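Local coordinates for protein putative phosphatase/phosphodiesterase MPN_349 (Mycoplasma pneumoniae M129, PDB 1T71) that probably hydrolyses phosphoester bonds, perhaps those of 2',3'-cyclic nucleotides, at a two-iron centre of the calcineurin-like metallophosphoesterase type, at residues D151-D156 with G174-I179; L10-G15 with N41-T46; S188-I193 with Y200-G205. All blocks are in the same frame, centred on the assembly; numbering follows the deposited sequence.

Contacts 1 and 2 are buried, whereas contact 3 is partly open along 188-193. Contact 1 pairs two parallel strands of a six-stranded mixed sheet by backbone hydrogen bonds and a threonine hydroxyl. Contact 3 lies in the same sheet, where strand 199-201 runs beside strand 178-182 and its hairpin partner 192-193 forms the border; polar Ser, Asp and Thr side chains carry much of it. Contact 2, the nearest to the centre of the chain, joins loops beyond strands 6-10 and 37-41 of the other six-stranded sheet and is ruled by metal coordination. Asp156 of contact 1 meets Asn41 of contact 2, and Val204 of contact 3 packs on Gly11 and Leu10.

Contact 1. Residues D151-D156 with G174-I179; sequences DLHIVD and GYVTTI
Val155, Thr177 and His153 bury the most surface here. Thr177 lies just ahead of strand 178-182, its CB directed at the neighbouring strand. With OG1 anti to its own carbonyl carbon (chi1 -51°), the hydroxyl receives the backbone N-H of His153, N to OG1 2.8 Å and nearly straight at 163°. The same oxygen lies 3.2 Å from Leu152 CA and has a water 2.6 Å away. The side chain of His153 crosses Val176 obliquely, its CB 3.9 Å from Val176 CG2, while Leu141, Leu144 and Ile145 of helix 137-145 line the same region. This is the parallel strand pair of a beta-alpha-beta unit, in which helix 162-172 connects strand 152-158 to strand 178-182. Ile154 lies beside Thr178 on one face of the sheet, Val155 beside Ile179 on the other. Val155 N donates to Thr178 O at 3.0 Å, from above the carbonyl plane. Val155 CG2, anti to its own carbonyl carbon, meets Val176 CG1 at 3.8 Å, the two valines crossing at about a right angle. Ile154 CG2 rests 3.4 Å from Thr178 OG1, a buried hydroxyl with no polar partner in the model.

Contact 2. Residues L10-G15 with N41-T46; sequences LGDVYG and NAENTT. With FE (Fe (III) ion), chain B; FE (Fe (III) ion), chain C.
The di-iron site of this calcineurin-like phosphoesterase is built partly here, where the loops following strands 6-10 and 37-41 each bring ligands to the metals. Asp12 reaches the chain B iron with OD2 at 2.2 Å, its CG turned beside its own backbone N (chi1 -60°). Glu43 OE1 bridges the two ions, 2.2 Å from the iron of chain B and equally far from that of chain C. Its CG takes the crowded position between backbone N and carbonyl carbon, and the chain bends at chi2; OE2 is held by the backbone N of His72. Asn44 ND2 is modelled 2.1 Å from the chain B iron, although a neutral amide would be expected to bind through its oxygen; the amide lies nearly coplanar with the Asp12 carboxylate. The Asn41 amide stacks alongside that carboxylate instead, the planes 8° apart. Asn41 OD1 accepts from Glu43 N in an Asx turn at the start of the metal-binding loop, while ND2 hydrogen-bonds Asp156 OD1. A type I turn from Ala42 to Thr45 follows, Ala42 O accepting from both N and OG1 of Thr45. Between the backbones, Val13 N donates to Asn41 O at 2.9 Å, in the carbonyl plane, and Gly15 N to Asn44 O at 3.1 Å. Val13 CG1 lies 3.5 Å from Thr45 OG1, and Tyr14 CD2 3.5 Å from Asn44 CB. Asn71 and His183 complete the chain C iron site as modelled; His158, also assigned to that iron, hydrogen-bonds Asp12 OD2 through NE2. His185, assigned as a further chain B iron ligand, lies against Asp12 and Asn44. Helix 53-62 packs on Ala42 and Thr45 through Leu59, strand 178-182 touches Asp12 and Asn41 through Thr182, and the backbone of Cys207 bonds Asp12 and Tyr14.

Contact 3. Residues S188-I193 with Y200-G205; sequences SADLRI and YITDVG
The Tyr200 ring and the Asp190 carboxylate run side by side, pointing the same way with their planes 58° apart; OD2 of Asp190 approaches the ring obliquely, 3.2 Å from CE2. Ile179 of strand 178-182 and Lys165, Asn166 and Cys169 of helix 162-172 touch the Tyr200 side chain. Asp190 OD2 also accepts from Thr202 OG1, which meets it from above the carboxylate plane; the modelled 2.3 Å between these oxygens is very short. Ser188 OG, in the crowded position between its backbone N and carbonyl carbon, takes the N-H of Asp203 at 3.1 Å, while Ser188 N donates to Asp203 O in the carbonyl plane, so two bonds join these residues. The arrangement is a beta hairpin whose strands meet in the hydrogen-bonded antiparallel pair Arg192-Tyr200: Tyr200 N to Arg192 O is 3.0 Å and Arg192 N to Tyr200 O 3.2 Å, both nearly along the C=O axes. Between the two bonded ends Leu191 crosses Ile201 obliquely, Leu191 CG 4.0 Å from Ile201 CD1, and Thr260 and Ala262 of strand 259-267 lie against the leucine. Asp203 OD1 accepts from Gly205 N in an Asx turn and OD2 hydrogen-bonds Thr184 OG1; the Asp203 side chain lies about 5 Å from those of the iron ligands Asp12 and His183.

Contact 1. Residues D151-D156 with G174-I179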
loop_
_atom_site.group_PDB
_atom_site.type_symbol
_atom_site.label_atom_id
_atom_site.label_comp_id
_atom_site.label_asym_id
_atom_site.label_seq_id
_atom_site.Cartn_x
_atom_site.Cartn_y
_atom_site.Cartn_z
ATOM N N ASP A 151 -8.829 -6.611 -18.268
ATOM C CA ASP A 151 -8.198 -5.688 -19.197
ATOM C C ASP A 151 -7.076 -4.988 -18.448
ATOM O O ASP A 151 -5.979 -4.801 -18.976
ATOM C CB ASP A 151 -9.219 -4.663 -19.690
ATOM C CG ASP A 151 -10.433 -5.311 -20.327
ATOM O OD1 ASP A 151 -10.258 -6.057 -21.315
ATOM O OD2 ASP A 151 -11.561 -5.073 -19.841
ATOM N N LEU A 152 -7.369 -4.598 -17.210
ATOM C CA LEU A 152 -6.390 -3.935 -16.362
ATOM C C LEU A 152 -6.139 -4.794 -15.126
ATOM O O LEU A 152 -7.060 -5.402 -14.577
ATOM C CB LEU A 152 -6.886 -2.547 -15.949
ATOM C CG LEU A 152 -7.332 -1.616 -17.079
ATOM C CD1 LEU A 152 -7.471 -0.200 -16.536
ATOM C CD2 LEU A 152 -6.318 -1.647 -18.210
ATOM N N HIS A 153 -4.886 -4.848 -14.698
ATOM C CA HIS A 153 -4.518 -5.639 -13.533
ATOM C C HIS A 153 -3.569 -4.798 -12.692
ATOM O O HIS A 153 -2.447 -4.521 -13.114
ATOM C CB HIS A 153 -3.823 -6.928 -13.977
ATOM C CG HIS A 153 -3.843 -8.015 -12.949
ATOM N ND1 HIS A 153 -4.055 -7.773 -11.607
ATOM C CD2 HIS A 153 -3.647 -9.350 -13.062
ATOM C CE1 HIS A 153 -3.990 -8.912 -10.941
ATOM N NE2 HIS A 153 -3.744 -9.884 -11.800
ATOM N N ILE A 154 -4.040 -4.384 -11.519
ATOM C CA ILE A 154 -3.259 -3.560 -10.598
ATOM C C ILE A 154 -2.713 -4.432 -9.473
ATOM O O ILE A 154 -3.473 -5.094 -8.766
ATOM C CB ILE A 154 -4.140 -2.431 -10.009
ATOM C CG1 ILE A 154 -4.571 -1.482 -11.136
ATOM C CG2 ILE A 154 -3.386 -1.670 -8.926
ATOM C CD1 ILE A 154 -5.575 -0.423 -10.710
ATOM N N VAL A 155 -1.395 -4.434 -9.306
ATOM C CA VAL A 155 -0.772 -5.257 -8.274
ATOM C C VAL A 155 -0.009 -4.497 -7.191
ATOM O O VAL A 155 0.853 -3.667 -7.485
ATOM C CB VAL A 155 0.211 -6.275 -8.897
ATOM C CG1 VAL A 155 0.854 -7.118 -7.801
ATOM C CG2 VAL A 155 -0.514 -7.157 -9.901
ATOM N N ASP A 156 -0.338 -4.791 -5.938
ATOM C CA ASP A 156 0.346 -4.190 -4.797
ATOM C C ASP A 156 1.208 -5.314 -4.221
ATOM O O ASP A 156 0.689 -6.234 -3.582
ATOM C CB ASP A 156 -0.661 -3.699 -3.745
ATOM C CG ASP A 156 0.015 -3.234 -2.452
ATOM O OD1 ASP A 156 -0.663 -2.652 -1.571
ATOM O OD2 ASP A 156 1.232 -3.459 -2.309
ATOM N N GLY A 174 5.187 -6.734 -18.665
ATOM C CA GLY A 174 4.079 -6.412 -19.552
ATOM C C GLY A 174 2.791 -7.192 -19.357
ATOM O O GLY A 174 1.779 -6.878 -19.975
ATOM N N TYR A 175 2.824 -8.198 -18.492
ATOM C CA TYR A 175 1.664 -9.045 -18.241
ATOM C C TYR A 175 0.639 -8.453 -17.288
ATOM O O TYR A 175 -0.412 -9.050 -17.053
ATOM C CB TYR A 175 2.140 -10.398 -17.717
ATOM C CG TYR A 175 2.912 -11.179 -18.748
ATOM C CD1 TYR A 175 2.291 -12.172 -19.500
ATOM C CD2 TYR A 175 4.255 -10.897 -19.006
ATOM C CE1 TYR A 175 2.983 -12.871 -20.485
ATOM C CE2 TYR A 175 4.955 -11.587 -19.990
ATOM C CZ TYR A 175 4.310 -12.573 -20.726
ATOM O OH TYR A 175 4.984 -13.252 -21.713
ATOM N N VAL A 176 0.949 -7.283 -16.744
ATOM C CA VAL A 176 0.061 -6.602 -15.813
ATOM C C VAL A 176 0.101 -5.097 -16.073
ATOM O O VAL A 176 1.000 -4.605 -16.758
ATOM C CB VAL A 176 0.475 -6.928 -14.349
ATOM C CG1 VAL A 176 0.079 -5.818 -13.413
ATOM C CG2 VAL A 176 -0.191 -8.229 -13.911
ATOM N N THR A 177 -0.882 -4.371 -15.548
ATOM C CA THR A 177 -0.945 -2.926 -15.738
ATOM C C THR A 177 0.039 -2.202 -14.822
ATOM O O THR A 177 0.814 -1.367 -15.280
ATOM C CB THR A 177 -2.362 -2.385 -15.462
ATOM O OG1 THR A 177 -3.319 -3.143 -16.210
ATOM C CG2 THR A 177 -2.458 -0.919 -15.865
ATOM N N THR A 178 0.004 -2.508 -13.526
ATOM C CA THR A 178 0.923 -1.862 -12.592
ATOM C C THR A 178 1.505 -2.825 -11.570
ATOM O O THR A 178 0.867 -3.797 -11.165
ATOM C CB THR A 178 0.255 -0.698 -11.805
ATOM O OG1 THR A 178 -0.624 -1.230 -10.808
ATOM C CG2 THR A 178 -0.545 0.194 -12.734
ATOM N N ILE A 179 2.737 -2.535 -11.172
ATOM C CA ILE A 179 3.458 -3.304 -10.174
ATOM C C ILE A 179 3.936 -2.258 -9.168
ATOM O O ILE A 179 4.962 -1.609 -9.389
ATOM C CB ILE A 179 4.702 -3.987 -10.776
ATOM C CG1 ILE A 179 4.298 -4.976 -11.875
ATOM C CG2 ILE A 179 5.490 -4.684 -9.682
ATOM C CD1 ILE A 179 3.578 -6.199 -11.366
HETATM O O HOH W 1 -2.760 -3.584 -18.720
#

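Contact 2. Residues L10-G15 with N41-T46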
loop_
_atom_site.group_PDB
_atom_site.type_symbol
_atom_site.label_atom_id
_atom_site.label_comp_id
_atom_site.label_asym_id
_atom_site.label_seq_id
_atom_site.Cartn_x
_atom_site.Cartn_y
_atom_site.Cartn_z
ATOM N N LEU A 10 -2.302 5.293 -2.967
ATOM C CA LEU A 10 -1.577 5.806 -1.804
ATOM C C LEU A 10 -0.950 4.672 -0.997
ATOM O O LEU A 10 -1.557 3.610 -0.828
ATOM C CB LEU A 10 -2.519 6.617 -0.904
ATOM C CG LEU A 10 -3.298 7.766 -1.559
ATOM C CD1 LEU A 10 -3.950 8.622 -0.479
ATOM C CD2 LEU A 10 -2.371 8.619 -2.398
ATOM N N GLY A 11 0.259 4.913 -0.496
ATOM C CA GLY A 11 0.974 3.908 0.277
ATOM C C GLY A 11 0.472 3.718 1.699
ATOM O O GLY A 11 -0.377 4.468 2.178
ATOM N N ASP A 12 1.020 2.706 2.369
ATOM C CA ASP A 12 0.662 2.334 3.735
ATOM C C ASP A 12 0.132 3.449 4.619
ATOM O O ASP A 12 0.872 4.363 4.986
ATOM C CB ASP A 12 1.867 1.693 4.441
ATOM C CG ASP A 12 2.363 0.444 3.739
ATOM O OD1 ASP A 12 2.524 0.484 2.493
ATOM O OD2 ASP A 12 2.603 -0.570 4.431
ATOM N N VAL A 13 -1.151 3.352 4.972
ATOM C CA VAL A 13 -1.790 4.327 5.857
ATOM C C VAL A 13 -1.326 3.964 7.264
ATOM O O VAL A 13 -1.508 2.833 7.704
ATOM C CB VAL A 13 -3.327 4.230 5.797
ATOM C CG1 VAL A 13 -3.944 5.174 6.810
ATOM C CG2 VAL A 13 -3.812 4.578 4.407
ATOM N N TYR A 14 -0.745 4.919 7.977
ATOM C CA TYR A 14 -0.211 4.632 9.304
ATOM C C TYR A 14 -0.713 5.557 10.420
ATOM O O TYR A 14 -0.347 6.736 10.487
ATOM C CB TYR A 14 1.324 4.685 9.215
ATOM C CG TYR A 14 2.083 4.132 10.404
ATOM C CD1 TYR A 14 1.982 4.721 11.671
ATOM C CD2 TYR A 14 2.932 3.036 10.254
ATOM C CE1 TYR A 14 2.715 4.224 12.759
ATOM C CE2 TYR A 14 3.665 2.532 11.331
ATOM C CZ TYR A 14 3.551 3.129 12.576
ATOM O OH TYR A 14 4.278 2.627 13.625
ATOM N N GLY A 15 -1.554 5.004 11.292
ATOM C CA GLY A 15 -2.071 5.751 12.426
ATOM C C GLY A 15 -2.942 6.965 12.162
ATOM O O GLY A 15 -3.424 7.189 11.050
ATOM N N ASN A 41 -3.268 1.294 0.474
ATOM C CA ASN A 41 -2.857 0.152 1.276
ATOM C C ASN A 41 -3.086 0.703 2.683
ATOM O O ASN A 41 -2.540 1.749 3.034
ATOM C CB ASN A 41 -1.375 -0.162 1.055
ATOM C CG ASN A 41 -0.901 -1.330 1.890
ATOM O OD1 ASN A 41 -1.044 -1.327 3.111
ATOM N ND2 ASN A 41 -0.334 -2.343 1.234
ATOM N N ALA A 42 -3.903 0.016 3.478
ATOM C CA ALA A 42 -4.232 0.480 4.827
ATOM C C ALA A 42 -3.768 -0.451 5.939
ATOM O O ALA A 42 -4.311 -0.429 7.045
ATOM C CB ALA A 42 -5.747 0.689 4.933
ATOM N N GLU A 43 -2.736 -1.238 5.661
ATOM C CA GLU A 43 -2.239 -2.206 6.632
ATOM C C GLU A 43 -1.756 -1.694 7.991
ATOM O O GLU A 43 -1.617 -2.488 8.920
ATOM C CB GLU A 43 -1.127 -3.052 6.005
ATOM C CG GLU A 43 0.241 -2.412 6.061
ATOM C CD GLU A 43 1.315 -3.409 6.431
ATOM O OE1 GLU A 43 2.456 -2.973 6.660
ATOM O OE2 GLU A 43 1.018 -4.625 6.498
ATOM N N ASN A 44 -1.482 -0.395 8.113
ATOM C CA ASN A 44 -1.011 0.178 9.383
ATOM C C ASN A 44 -1.988 1.207 9.960
ATOM O O ASN A 44 -1.650 1.940 10.887
ATOM C CB ASN A 44 0.341 0.869 9.180
ATOM C CG ASN A 44 1.460 -0.107 8.847
ATOM O OD1 ASN A 44 1.936 -0.841 9.712
ATOM N ND2 ASN A 44 1.877 -0.121 7.593
ATOM N N THR A 45 -3.197 1.259 9.415
ATOM C CA THR A 45 -4.179 2.240 9.845
ATOM C C THR A 45 -4.469 2.382 11.340
ATOM O O THR A 45 -4.314 3.470 11.896
ATOM C CB THR A 45 -5.516 2.026 9.108
ATOM O OG1 THR A 45 -5.304 2.110 7.693
ATOM C CG2 THR A 45 -6.523 3.094 9.524
ATOM N N THR A 46 -4.884 1.298 11.988
ATOM C CA THR A 46 -5.241 1.331 13.406
ATOM C C THR A 46 -4.076 1.072 14.371
ATOM O O THR A 46 -3.588 -0.053 14.495
ATOM C CB THR A 46 -6.365 0.320 13.663
ATOM O OG1 THR A 46 -7.446 0.595 12.758
ATOM C CG2 THR A 46 -6.865 0.405 15.106
HETATM FE FE FE B . 3.403 -1.028 6.434
HETATM FE FE FE C . 4.300 -4.039 6.016
#

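Contact 3. Residues S188-I193 with Y200-G205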
loop_
_atom_site.group_PDB
_atom_site.type_symbol
_atom_site.label_atom_id
_atom_site.label_comp_id
_atom_site.label_asym_id
_atom_site.label_seq_id
_atom_site.Cartn_x
_atom_site.Cartn_y
_atom_site.Cartn_z
ATOM N N SER A 188 10.427 5.450 -3.246
ATOM C CA SER A 188 11.631 5.360 -4.065
ATOM C C SER A 188 11.431 6.349 -5.208
ATOM O O SER A 188 10.294 6.704 -5.520
ATOM C CB SER A 188 11.817 3.938 -4.611
ATOM O OG SER A 188 10.672 3.500 -5.321
ATOM N N ALA A 189 12.523 6.808 -5.812
ATOM C CA ALA A 189 12.443 7.769 -6.919
ATOM C C ALA A 189 12.438 6.987 -8.236
ATOM O O ALA A 189 12.838 7.487 -9.288
ATOM C CB ALA A 189 13.641 8.732 -6.865
ATOM N N ASP A 190 11.933 5.763 -8.121
ATOM C CA ASP A 190 11.823 4.730 -9.155
ATOM C C ASP A 190 10.694 4.829 -10.189
ATOM O O ASP A 190 10.780 4.225 -11.253
ATOM C CB ASP A 190 11.638 3.388 -8.430
ATOM C CG ASP A 190 12.764 2.441 -8.666
ATOM O OD1 ASP A 190 13.909 2.908 -8.807
ATOM O OD2 ASP A 190 12.514 1.225 -8.695
ATOM N N LEU A 191 9.625 5.537 -9.844
ATOM C CA LEU A 191 8.438 5.648 -10.691
ATOM C C LEU A 191 8.649 5.879 -12.180
ATOM O O LEU A 191 9.392 6.775 -12.582
ATOM C CB LEU A 191 7.522 6.755 -10.158
ATOM C CG LEU A 191 5.996 6.550 -10.104
ATOM C CD1 LEU A 191 5.317 7.884 -10.369
ATOM C CD2 LEU A 191 5.523 5.517 -11.107
ATOM N N ARG A 192 7.976 5.070 -12.994
ATOM C CA ARG A 192 8.040 5.223 -14.443
ATOM C C ARG A 192 7.086 4.292 -15.168
ATOM O O ARG A 192 6.563 3.329 -14.593
ATOM C CB ARG A 192 9.454 4.944 -14.971
ATOM C CG ARG A 192 9.836 3.463 -14.979
ATOM C CD ARG A 192 11.136 3.217 -15.747
ATOM N NE ARG A 192 10.941 3.320 -17.193
ATOM C CZ ARG A 192 11.915 3.208 -18.093
ATOM N NH1 ARG A 192 13.172 2.991 -17.710
ATOM N NH2 ARG A 192 11.632 3.305 -19.387
ATOM N N ILE A 193 6.860 4.611 -16.440
ATOM C CA ILE A 193 6.056 3.785 -17.319
ATOM C C ILE A 193 7.198 2.903 -17.824
ATOM O O ILE A 193 8.245 3.426 -18.208
ATOM C CB ILE A 193 5.474 4.607 -18.498
ATOM C CG1 ILE A 193 4.438 5.603 -17.975
ATOM C CG2 ILE A 193 4.868 3.669 -19.543
ATOM C CD1 ILE A 193 3.769 6.443 -19.058
ATOM N N TYR A 200 5.606 1.067 -12.813
ATOM C CA TYR A 200 6.374 0.400 -11.760
ATOM C C TYR A 200 7.021 1.386 -10.801
ATOM O O TYR A 200 7.367 2.503 -11.185
ATOM C CB TYR A 200 7.501 -0.456 -12.351
ATOM C CG TYR A 200 8.429 -1.024 -11.285
ATOM C CD1 TYR A 200 8.027 -2.087 -10.478
ATOM C CD2 TYR A 200 9.688 -0.466 -11.051
ATOM C CE1 TYR A 200 8.845 -2.581 -9.469
ATOM C CE2 TYR A 200 10.523 -0.953 -10.033
ATOM C CZ TYR A 200 10.090 -2.012 -9.245
ATOM O OH TYR A 200 10.883 -2.497 -8.221
ATOM N N ILE A 201 7.183 0.954 -9.554
ATOM C CA ILE A 201 7.851 1.739 -8.525
ATOM C C ILE A 201 8.235 0.755 -7.419
ATOM O O ILE A 201 7.413 -0.051 -6.975
ATOM C CB ILE A 201 6.956 2.890 -7.974
ATOM C CG1 ILE A 201 7.792 3.790 -7.060
ATOM C CG2 ILE A 201 5.757 2.334 -7.233
ATOM C CD1 ILE A 201 7.044 5.011 -6.528
ATOM N N THR A 202 9.495 0.800 -6.995
ATOM C CA THR A 202 9.975 -0.114 -5.966
ATOM C C THR A 202 9.167 0.006 -4.680
ATOM O O THR A 202 8.831 -1.006 -4.068
ATOM C CB THR A 202 11.477 0.107 -5.688
ATOM O OG1 THR A 202 12.217 -0.218 -6.872
ATOM C CG2 THR A 202 11.957 -0.798 -4.552
ATOM N N ASP A 203 8.859 1.235 -4.274
ATOM C CA ASP A 203 8.042 1.455 -3.082
ATOM C C ASP A 203 7.291 2.787 -3.145
ATOM O O ASP A 203 7.888 3.847 -3.345
ATOM C CB ASP A 203 8.888 1.394 -1.799
ATOM C CG ASP A 203 8.051 1.041 -0.573
ATOM O OD1 ASP A 203 7.075 1.778 -0.277
ATOM O OD2 ASP A 203 8.357 0.020 0.088
ATOM N N VAL A 204 5.974 2.723 -2.974
ATOM C CA VAL A 204 5.140 3.919 -3.009
ATOM C C VAL A 204 5.411 4.831 -1.815
ATOM O O VAL A 204 5.337 6.056 -1.914
ATOM C CB VAL A 204 3.643 3.548 -3.003
ATOM C CG1 VAL A 204 2.786 4.819 -2.957
ATOM C CG2 VAL A 204 3.312 2.719 -4.230
ATOM N N GLY A 205 5.737 4.236 -0.680
ATOM C CA GLY A 205 5.977 5.040 0.504
ATOM C C GLY A 205 4.834 4.880 1.487
ATOM O O GLY A 205 3.972 4.018 1.314
#